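Local coordinates for periplasmic protein TorT (Vibrio parahaemolyticus, PDB 3O1I) that probably senses trimethylamine N-oxide in the periplasm and relays its presence to a partner sensor protein, at residues Asn177-Ile190 / Ile198-Leu212. Sequence-based numbering, arbitrary orientation.
Sequences NDKELQRNLVQRVI and IVGSAVAIEAAISEL
A weak hydrogen bond from Ser201 OG to Asn177 OD1 begins the contact, and the same serine oxygen caps helix 202-212 by accepting from Ala204 N. Val203 packs against the first turn of helix 179-190, CG1 3.6 Å from Gln182 CG, the side chains crossing at about a right angle. Gln182 lays OE1 over the Ala204 methyl, and its NE2 bonds to Asp176 O. Arg183 CA lies 4.0 Å from Ala207 CB; small Ala204, Ala207 and Ala208 are consistent with the 8.5 Å axis approach, crossing at -59°. These are neighbouring helices of a Rossmann-like lobe, as in type 1 periplasmic binding proteins, linked through strand 197-200. Val186 sends CG1 against Ala208 and Glu211 CB, and also touches Leu142 of strand 137-142. Glu211 is a knob set among Arg183, Val186, Gln187 and Ile190. Bent at chi2 (-55°), it brings OE2 3.1 Å from Arg183 NE, a salt bridge whose NE-H bond is weak, bent to 124°, while Gln187 NE2 donates to OE1 from above the carboxylate plane. Arg183 NH2 also pairs with an acidic side chain of another protein's chain. Val189 CG1 meets Ile198 CD1 tip to tip, and Ile190 CD1 packs 3.9 Å from Leu212 CD2.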
ATOM      1  N   ASN D 177     -16.552   5.675 -12.905  1.00 71.46           N
ATOM      2  CA  ASN D 177     -16.180   7.075 -12.816  1.00 71.73           C
ATOM      3  C   ASN D 177     -14.959   7.336 -11.965  1.00 69.52           C
ATOM      4  O   ASN D 177     -15.011   8.029 -10.954  1.00 69.26           O
ATOM      5  CB  ASN D 177     -17.364   7.925 -12.343  1.00 74.74           C
ATOM      6  CG  ASN D 177     -18.495   7.955 -13.365  1.00 77.92           C
ATOM      7  OD1 ASN D 177     -18.265   8.163 -14.564  1.00 76.79           O
ATOM      8  ND2 ASN D 177     -19.722   7.746 -12.894  1.00 79.86           N
ATOM      9  N   ASP D 178     -13.850   6.758 -12.399  1.00 68.01           N
ATOM     10  CA  ASP D 178     -12.565   6.938 -11.749  1.00 67.22           C
ATOM     11  C   ASP D 178     -11.864   7.893 -12.711  1.00 63.44           C
ATOM     12  O   ASP D 178     -11.919   7.696 -13.920  1.00 62.31           O
ATOM     13  CB  ASP D 178     -11.820   5.604 -11.697  1.00 71.72           C
ATOM     14  CG  ASP D 178     -10.535   5.670 -10.889  1.00 76.49           C
ATOM     15  OD1 ASP D 178      -9.712   6.598 -11.102  1.00 79.12           O
ATOM     16  OD2 ASP D 178     -10.342   4.771 -10.042  1.00 79.79           O
ATOM     17  N   LYS D 179     -11.210   8.921 -12.200  1.00 60.84           N
ATOM     18  CA  LYS D 179     -10.549   9.854 -13.097  1.00 61.45           C
ATOM     19  C   LYS D 179      -9.601   9.128 -14.055  1.00 61.08           C
ATOM     20  O   LYS D 179      -9.638   9.357 -15.272  1.00 60.13           O
ATOM     21  CB  LYS D 179      -9.797  10.911 -12.293  1.00 62.83           C
ATOM     22  CG  LYS D 179      -9.570  12.223 -13.044  1.00 64.99           C
ATOM     23  CD  LYS D 179      -9.068  13.300 -12.090  1.00 67.26           C
ATOM     24  CE  LYS D 179      -8.636  14.559 -12.811  1.00 69.66           C
ATOM     25  NZ  LYS D 179      -7.960  15.502 -11.864  1.00 70.56           N
ATOM     26  N   GLU D 180      -8.780   8.231 -13.510  1.00 59.62           N
ATOM     27  CA  GLU D 180      -7.828   7.473 -14.319  1.00 58.67           C
ATOM     28  C   GLU D 180      -8.417   6.582 -15.410  1.00 58.21           C
ATOM     29  O   GLU D 180      -7.877   6.514 -16.517  1.00 56.47           O
ATOM     30  CB  GLU D 180      -6.934   6.635 -13.417  1.00 59.17           C
ATOM     31  CG  GLU D 180      -5.951   7.461 -12.611  1.00 62.10           C
ATOM     32  CD  GLU D 180      -5.288   8.578 -13.428  1.00 62.68           C
ATOM     33  OE1 GLU D 180      -4.832   8.318 -14.569  1.00 60.50           O
ATOM     34  OE2 GLU D 180      -5.217   9.720 -12.915  1.00 62.75           O
ATOM     35  N   LEU D 181      -9.511   5.893 -15.102  1.00 58.16           N
ATOM     36  CA  LEU D 181     -10.155   5.017 -16.077  1.00 59.04           C
ATOM     37  C   LEU D 181     -10.772   5.853 -17.193  1.00 58.71           C
ATOM     38  O   LEU D 181     -10.824   5.429 -18.355  1.00 56.74           O
ATOM     39  CB  LEU D 181     -11.255   4.188 -15.407  1.00 61.59           C
ATOM     40  CG  LEU D 181     -10.922   3.498 -14.086  1.00 62.33           C
ATOM     41  CD1 LEU D 181     -12.115   2.660 -13.652  1.00 62.04           C
ATOM     42  CD2 LEU D 181      -9.681   2.630 -14.254  1.00 63.90           C
ATOM     43  N   GLN D 182     -11.252   7.041 -16.822  1.00 58.50           N
ATOM     44  CA  GLN D 182     -11.864   7.963 -17.778  1.00 57.85           C
ATOM     45  C   GLN D 182     -10.769   8.645 -18.600  1.00 56.50           C
ATOM     46  O   GLN D 182     -10.902   8.802 -19.816  1.00 53.67           O
ATOM     47  CB  GLN D 182     -12.703   9.023 -17.047  1.00 57.30           C
ATOM     48  CG  GLN D 182     -14.016   8.517 -16.450  1.00 55.85           C
ATOM     49  CD  GLN D 182     -14.927   7.872 -17.487  1.00 55.75           C
ATOM     50  OE1 GLN D 182     -15.126   8.410 -18.581  1.00 54.91           O
ATOM     51  NE2 GLN D 182     -15.496   6.720 -17.139  1.00 53.74           N
ATOM     52  N   ARG D 183      -9.686   9.040 -17.928  1.00 56.14           N
ATOM     53  CA  ARG D 183      -8.571   9.690 -18.610  1.00 55.92           C
ATOM     54  C   ARG D 183      -8.183   8.799 -19.761  1.00 55.24           C
ATOM     55  O   ARG D 183      -8.026   9.249 -20.897  1.00 54.14           O
ATOM     56  CB  ARG D 183      -7.362   9.856 -17.685  1.00 55.49           C
ATOM     57  CG  ARG D 183      -6.149  10.419 -18.415  1.00 56.82           C
ATOM     58  CD  ARG D 183      -4.919  10.533 -17.530  1.00 57.22           C
ATOM     59  NE  ARG D 183      -4.872  11.786 -16.780  1.00 59.71           N
ATOM     60  CZ  ARG D 183      -5.633  12.060 -15.728  1.00 59.94           C
ATOM     61  NH1 ARG D 183      -6.511  11.164 -15.296  1.00 62.51           N
ATOM     62  NH2 ARG D 183      -5.508  13.220 -15.101  1.00 57.49           N
ATOM     63  N   ASN D 184      -8.025   7.520 -19.444  1.00 55.56           N
ATOM     64  CA  ASN D 184      -7.668   6.518 -20.432  1.00 55.73           C
ATOM     65  C   ASN D 184      -8.704   6.543 -21.563  1.00 53.64           C
ATOM     66  O   ASN D 184      -8.363   6.434 -22.739  1.00 51.39           O
ATOM     67  CB  ASN D 184      -7.619   5.139 -19.763  1.00 58.89           C
ATOM     68  CG  ASN D 184      -7.253   4.036 -20.730  1.00 61.96           C
ATOM     69  OD1 ASN D 184      -6.116   3.951 -21.200  1.00 65.68           O
ATOM     70  ND2 ASN D 184      -8.225   3.185 -21.041  1.00 63.70           N
ATOM     71  N   LEU D 185      -9.971   6.700 -21.200  1.00 52.45           N
ATOM     72  CA  LEU D 185     -11.032   6.748 -22.196  1.00 52.97           C
ATOM     73  C   LEU D 185     -10.974   8.011 -23.050  1.00 51.16           C
ATOM     74  O   LEU D 185     -11.325   8.004 -24.232  1.00 49.02           O
ATOM     75  CB  LEU D 185     -12.399   6.658 -21.522  1.00 56.39           C
ATOM     76  CG  LEU D 185     -12.841   5.253 -21.129  1.00 59.37           C
ATOM     77  CD1 LEU D 185     -14.303   5.290 -20.688  1.00 60.35           C
ATOM     78  CD2 LEU D 185     -12.671   4.321 -22.324  1.00 59.52           C
ATOM     79  N   VAL D 186     -10.530   9.102 -22.443  1.00 49.57           N
ATOM     80  CA  VAL D 186     -10.429  10.360 -23.155  1.00 48.44           C
ATOM     81  C   VAL D 186      -9.283  10.272 -24.147  1.00 49.20           C
ATOM     82  O   VAL D 186      -9.437  10.625 -25.318  1.00 47.90           O
ATOM     83  CB  VAL D 186     -10.185  11.534 -22.172  1.00 47.73           C
ATOM     84  CG1 VAL D 186      -9.737  12.762 -22.930  1.00 48.04           C
ATOM     85  CG2 VAL D 186     -11.457  11.842 -21.394  1.00 46.89           C
ATOM     86  N   GLN D 187      -8.138   9.782 -23.665  1.00 50.92           N
ATOM     87  CA  GLN D 187      -6.933   9.642 -24.481  1.00 51.74           C
ATOM     88  C   GLN D 187      -7.249   8.851 -25.728  1.00 52.98           C
ATOM     89  O   GLN D 187      -6.883   9.254 -26.831  1.00 55.01           O
ATOM     90  CB  GLN D 187      -5.815   8.944 -23.701  1.00 50.89           C
ATOM     91  CG  GLN D 187      -5.488   9.586 -22.360  1.00 51.83           C
ATOM     92  CD  GLN D 187      -4.428   8.812 -21.585  1.00 55.09           C
ATOM     93  OE1 GLN D 187      -4.369   7.571 -21.654  1.00 54.50           O
ATOM     94  NE2 GLN D 187      -3.594   9.534 -20.828  1.00 52.74           N
ATOM     95  N   ARG D 188      -7.934   7.725 -25.558  1.00 53.98           N
ATOM     96  CA  ARG D 188      -8.303   6.906 -26.700  1.00 55.88           C
ATOM     97  C   ARG D 188      -9.102   7.776 -27.659  1.00 56.35           C
ATOM     98  O   ARG D 188      -8.948   7.678 -28.872  1.00 55.88           O
ATOM     99  CB  ARG D 188      -9.151   5.711 -26.257  1.00 57.42           C
ATOM    100  CG  ARG D 188      -9.398   4.688 -27.371  1.00 58.65           C
ATOM    101  CD  ARG D 188     -10.426   3.622 -26.983  1.00 60.05           C
ATOM    102  NE  ARG D 188     -10.185   3.045 -25.659  1.00 61.19           N
ATOM    103  CZ  ARG D 188     -10.867   2.023 -25.146  1.00 60.61           C
ATOM    104  NH1 ARG D 188     -11.840   1.445 -25.842  1.00 59.20           N
ATOM    105  NH2 ARG D 188     -10.584   1.586 -23.927  1.00 59.80           N
ATOM    106  N   VAL D 189      -9.953   8.632 -27.104  1.00 58.12           N
ATOM    107  CA  VAL D 189     -10.779   9.524 -27.908  1.00 60.19           C
ATOM    108  C   VAL D 189      -9.934  10.491 -28.726  1.00 61.04           C
ATOM    109  O   VAL D 189     -10.094  10.593 -29.946  1.00 61.27           O
ATOM    110  CB  VAL D 189     -11.755  10.324 -27.017  1.00 61.46           C
ATOM    111  CG1 VAL D 189     -12.429  11.447 -27.817  1.00 58.53           C
ATOM    112  CG2 VAL D 189     -12.797   9.374 -26.444  1.00 62.29           C
ATOM    113  N   ILE D 190      -9.028  11.193 -28.054  1.00 61.86           N
ATOM    114  CA  ILE D 190      -8.157  12.149 -28.724  1.00 62.65           C
ATOM    115  C   ILE D 190      -7.406  11.482 -29.878  1.00 64.73           C
ATOM    116  O   ILE D 190      -7.158  12.106 -30.910  1.00 64.12           O
ATOM    117  CB  ILE D 190      -7.149  12.758 -27.731  1.00 60.38           C
ATOM    118  CG1 ILE D 190      -7.899  13.435 -26.582  1.00 59.48           C
ATOM    119  CG2 ILE D 190      -6.300  13.794 -28.429  1.00 59.88           C
ATOM    120  CD1 ILE D 190      -6.997  13.982 -25.491  1.00 58.44           C
ATOM    121  N   ILE D 198     -16.859  16.097 -26.875  1.00 68.84           N
ATOM    122  CA  ILE D 198     -16.856  14.990 -25.932  1.00 66.76           C
ATOM    123  C   ILE D 198     -17.908  15.350 -24.882  1.00 65.61           C
ATOM    124  O   ILE D 198     -17.811  16.386 -24.214  1.00 63.76           O
ATOM    125  CB  ILE D 198     -15.515  14.819 -25.170  1.00 67.00           C
ATOM    126  CG1 ILE D 198     -14.364  14.522 -26.120  1.00 66.98           C
ATOM    127  CG2 ILE D 198     -15.632  13.660 -24.192  1.00 65.08           C
ATOM    128  CD1 ILE D 198     -13.018  14.483 -25.398  1.00 67.31           C
ATOM    129  N   VAL D 199     -18.926  14.512 -24.759  1.00 64.40           N
ATOM    130  CA  VAL D 199     -19.953  14.727 -23.751  1.00 63.32           C
ATOM    131  C   VAL D 199     -19.866  13.573 -22.771  1.00 61.15           C
ATOM    132  O   VAL D 199     -20.085  12.417 -23.137  1.00 59.76           O
ATOM    133  CB  VAL D 199     -21.371  14.788 -24.360  1.00 64.30           C
ATOM    134  CG1 VAL D 199     -21.523  16.061 -25.142  1.00 66.92           C
ATOM    135  CG2 VAL D 199     -21.624  13.603 -25.264  1.00 64.79           C
ATOM    136  N   GLY D 200     -19.514  13.884 -21.528  1.00 59.01           N
ATOM    137  CA  GLY D 200     -19.408  12.836 -20.536  1.00 58.39           C
ATOM    138  C   GLY D 200     -19.606  13.297 -19.108  1.00 57.13           C
ATOM    139  O   GLY D 200     -20.069  14.410 -18.864  1.00 58.53           O
ATOM    140  N   SER D 201     -19.245  12.435 -18.162  1.00 54.78           N
ATOM    141  CA  SER D 201     -19.385  12.736 -16.744  1.00 52.58           C
ATOM    142  C   SER D 201     -18.508  13.890 -16.323  1.00 51.21           C
ATOM    143  O   SER D 201     -17.587  14.281 -17.033  1.00 51.37           O
ATOM    144  CB  SER D 201     -19.001  11.522 -15.923  1.00 54.23           C
ATOM    145  OG  SER D 201     -17.687  11.108 -16.260  1.00 56.59           O
ATOM    146  N   ALA D 202     -18.778  14.444 -15.155  1.00 49.73           N
ATOM    147  CA  ALA D 202     -17.953  15.545 -14.712  1.00 50.50           C
ATOM    148  C   ALA D 202     -16.547  14.996 -14.577  1.00 50.71           C
ATOM    149  O   ALA D 202     -15.570  15.726 -14.734  1.00 52.26           O
ATOM    150  CB  ALA D 202     -18.444  16.086 -13.382  1.00 49.32           C
ATOM    151  N   VAL D 203     -16.461  13.702 -14.285  1.00 50.32           N
ATOM    152  CA  VAL D 203     -15.180  13.022 -14.125  1.00 48.41           C
ATOM    153  C   VAL D 203     -14.487  13.036 -15.486  1.00 45.87           C
ATOM    154  O   VAL D 203     -13.390  13.578 -15.633  1.00 44.36           O
ATOM    155  CB  VAL D 203     -15.392  11.547 -13.620  1.00 50.22           C
ATOM    156  CG1 VAL D 203     -14.082  10.754 -13.650  1.00 46.99           C
ATOM    157  CG2 VAL D 203     -15.946  11.575 -12.205  1.00 50.96           C
ATOM    158  N   ALA D 204     -15.140  12.459 -16.485  1.00 42.44           N
ATOM    159  CA  ALA D 204     -14.563  12.432 -17.815  1.00 44.15           C
ATOM    160  C   ALA D 204     -14.093  13.834 -18.222  1.00 46.05           C
ATOM    161  O   ALA D 204     -12.896  14.058 -18.439  1.00 46.03           O
ATOM    162  CB  ALA D 204     -15.578  11.904 -18.810  1.00 42.49           C
ATOM    163  N   ILE D 205     -15.034  14.778 -18.305  1.00 46.51           N
ATOM    164  CA  ILE D 205     -14.712  16.142 -18.696  1.00 45.67           C
ATOM    165  C   ILE D 205     -13.541  16.713 -17.909  1.00 46.29           C
ATOM    166  O   ILE D 205     -12.625  17.260 -18.510  1.00 49.29           O
ATOM    167  CB  ILE D 205     -15.962  17.094 -18.600  1.00 46.16           C
ATOM    168  CG1 ILE D 205     -16.713  17.104 -19.937  1.00 43.75           C
ATOM    169  CG2 ILE D 205     -15.542  18.536 -18.245  1.00 41.99           C
ATOM    170  CD1 ILE D 205     -17.395  15.799 -20.297  1.00 46.42           C
ATOM    171  N   GLU D 206     -13.531  16.590 -16.587  1.00 45.50           N
ATOM    172  CA  GLU D 206     -12.395  17.135 -15.836  1.00 48.48           C
ATOM    173  C   GLU D 206     -11.048  16.636 -16.397  1.00 49.64           C
ATOM    174  O   GLU D 206     -10.102  17.417 -16.572  1.00 47.85           O
ATOM    175  CB  GLU D 206     -12.495  16.762 -14.363  1.00 49.79           C
ATOM    176  CG  GLU D 206     -13.541  17.525 -13.597  1.00 52.59           C
ATOM    177  CD  GLU D 206     -13.705  16.994 -12.190  1.00 55.37           C
ATOM    178  OE1 GLU D 206     -13.919  15.772 -12.049  1.00 59.92           O
ATOM    179  OE2 GLU D 206     -13.624  17.785 -11.228  1.00 54.92           O
ATOM    180  N   ALA D 207     -10.985  15.329 -16.669  1.00 50.59           N
ATOM    181  CA  ALA D 207      -9.800  14.672 -17.223  1.00 49.51           C
ATOM    182  C   ALA D 207      -9.526  15.233 -18.615  1.00 49.53           C
ATOM    183  O   ALA D 207      -8.378  15.550 -18.944  1.00 50.36           O
ATOM    184  CB  ALA D 207     -10.022  13.150 -17.305  1.00 47.98           C
ATOM    185  N   ALA D 208     -10.576  15.348 -19.433  1.00 48.03           N
ATOM    186  CA  ALA D 208     -10.430  15.887 -20.781  1.00 48.35           C
ATOM    187  C   ALA D 208      -9.786  17.279 -20.742  1.00 48.94           C
ATOM    188  O   ALA D 208      -8.970  17.619 -21.600  1.00 47.67           O
ATOM    189  CB  ALA D 208     -11.780  15.945 -21.469  1.00 47.07           C
ATOM    190  N   ILE D 209     -10.143  18.080 -19.742  1.00 48.61           N
ATOM    191  CA  ILE D 209      -9.563  19.408 -19.630  1.00 50.52           C
ATOM    192  C   ILE D 209      -8.044  19.326 -19.556  1.00 51.61           C
ATOM    193  O   ILE D 209      -7.350  20.068 -20.242  1.00 54.88           O
ATOM    194  CB  ILE D 209     -10.079  20.160 -18.390  1.00 51.12           C
ATOM    195  CG1 ILE D 209     -11.594  20.353 -18.507  1.00 51.49           C
ATOM    196  CG2 ILE D 209      -9.360  21.508 -18.254  1.00 48.36           C
ATOM    197  CD1 ILE D 209     -12.234  20.889 -17.256  1.00 51.48           C
ATOM    198  N   SER D 210      -7.508  18.425 -18.743  1.00 50.85           N
ATOM    199  CA  SER D 210      -6.055  18.330 -18.656  1.00 49.71           C
ATOM    200  C   SER D 210      -5.457  17.600 -19.839  1.00 49.82           C
ATOM    201  O   SER D 210      -4.344  17.905 -20.272  1.00 47.94           O
ATOM    202  CB  SER D 210      -5.639  17.635 -17.370  1.00 47.99           C
ATOM    203  OG  SER D 210      -5.763  18.521 -16.281  1.00 46.38           O
ATOM    204  N   GLU D 211      -6.206  16.640 -20.368  1.00 50.71           N
ATOM    205  CA  GLU D 211      -5.726  15.862 -21.491  1.00 51.59           C
ATOM    206  C   GLU D 211      -5.681  16.641 -22.783  1.00 51.50           C
ATOM    207  O   GLU D 211      -4.783  16.437 -23.582  1.00 52.13           O
ATOM    208  CB  GLU D 211      -6.559  14.585 -21.646  1.00 52.71           C
ATOM    209  CG  GLU D 211      -6.320  13.571 -20.515  1.00 53.63           C
ATOM    210  CD  GLU D 211      -4.844  13.203 -20.357  1.00 54.06           C
ATOM    211  OE1 GLU D 211      -4.292  12.586 -21.285  1.00 57.30           O
ATOM    212  OE2 GLU D 211      -4.232  13.531 -19.315  1.00 50.46           O
ATOM    213  N   LEU D 212      -6.633  17.550 -22.982  1.00 53.99           N
ATOM    214  CA  LEU D 212      -6.671  18.357 -24.207  1.00 52.96           C
ATOM    215  C   LEU D 212      -5.565  19.395 -24.215  1.00 54.02           C
ATOM    216  O   LEU D 212      -5.082  19.777 -25.275  1.00 54.63           O
ATOM    217  CB  LEU D 212      -8.031  19.043 -24.383  1.00 49.59           C
ATOM    218  CG  LEU D 212      -9.167  18.142 -24.901  1.00 49.76           C
ATOM    219  CD1 LEU D 212     -10.412  18.979 -25.156  1.00 48.56           C
ATOM    220  CD2 LEU D 212      -8.747  17.435 -26.188  1.00 44.34           C
TER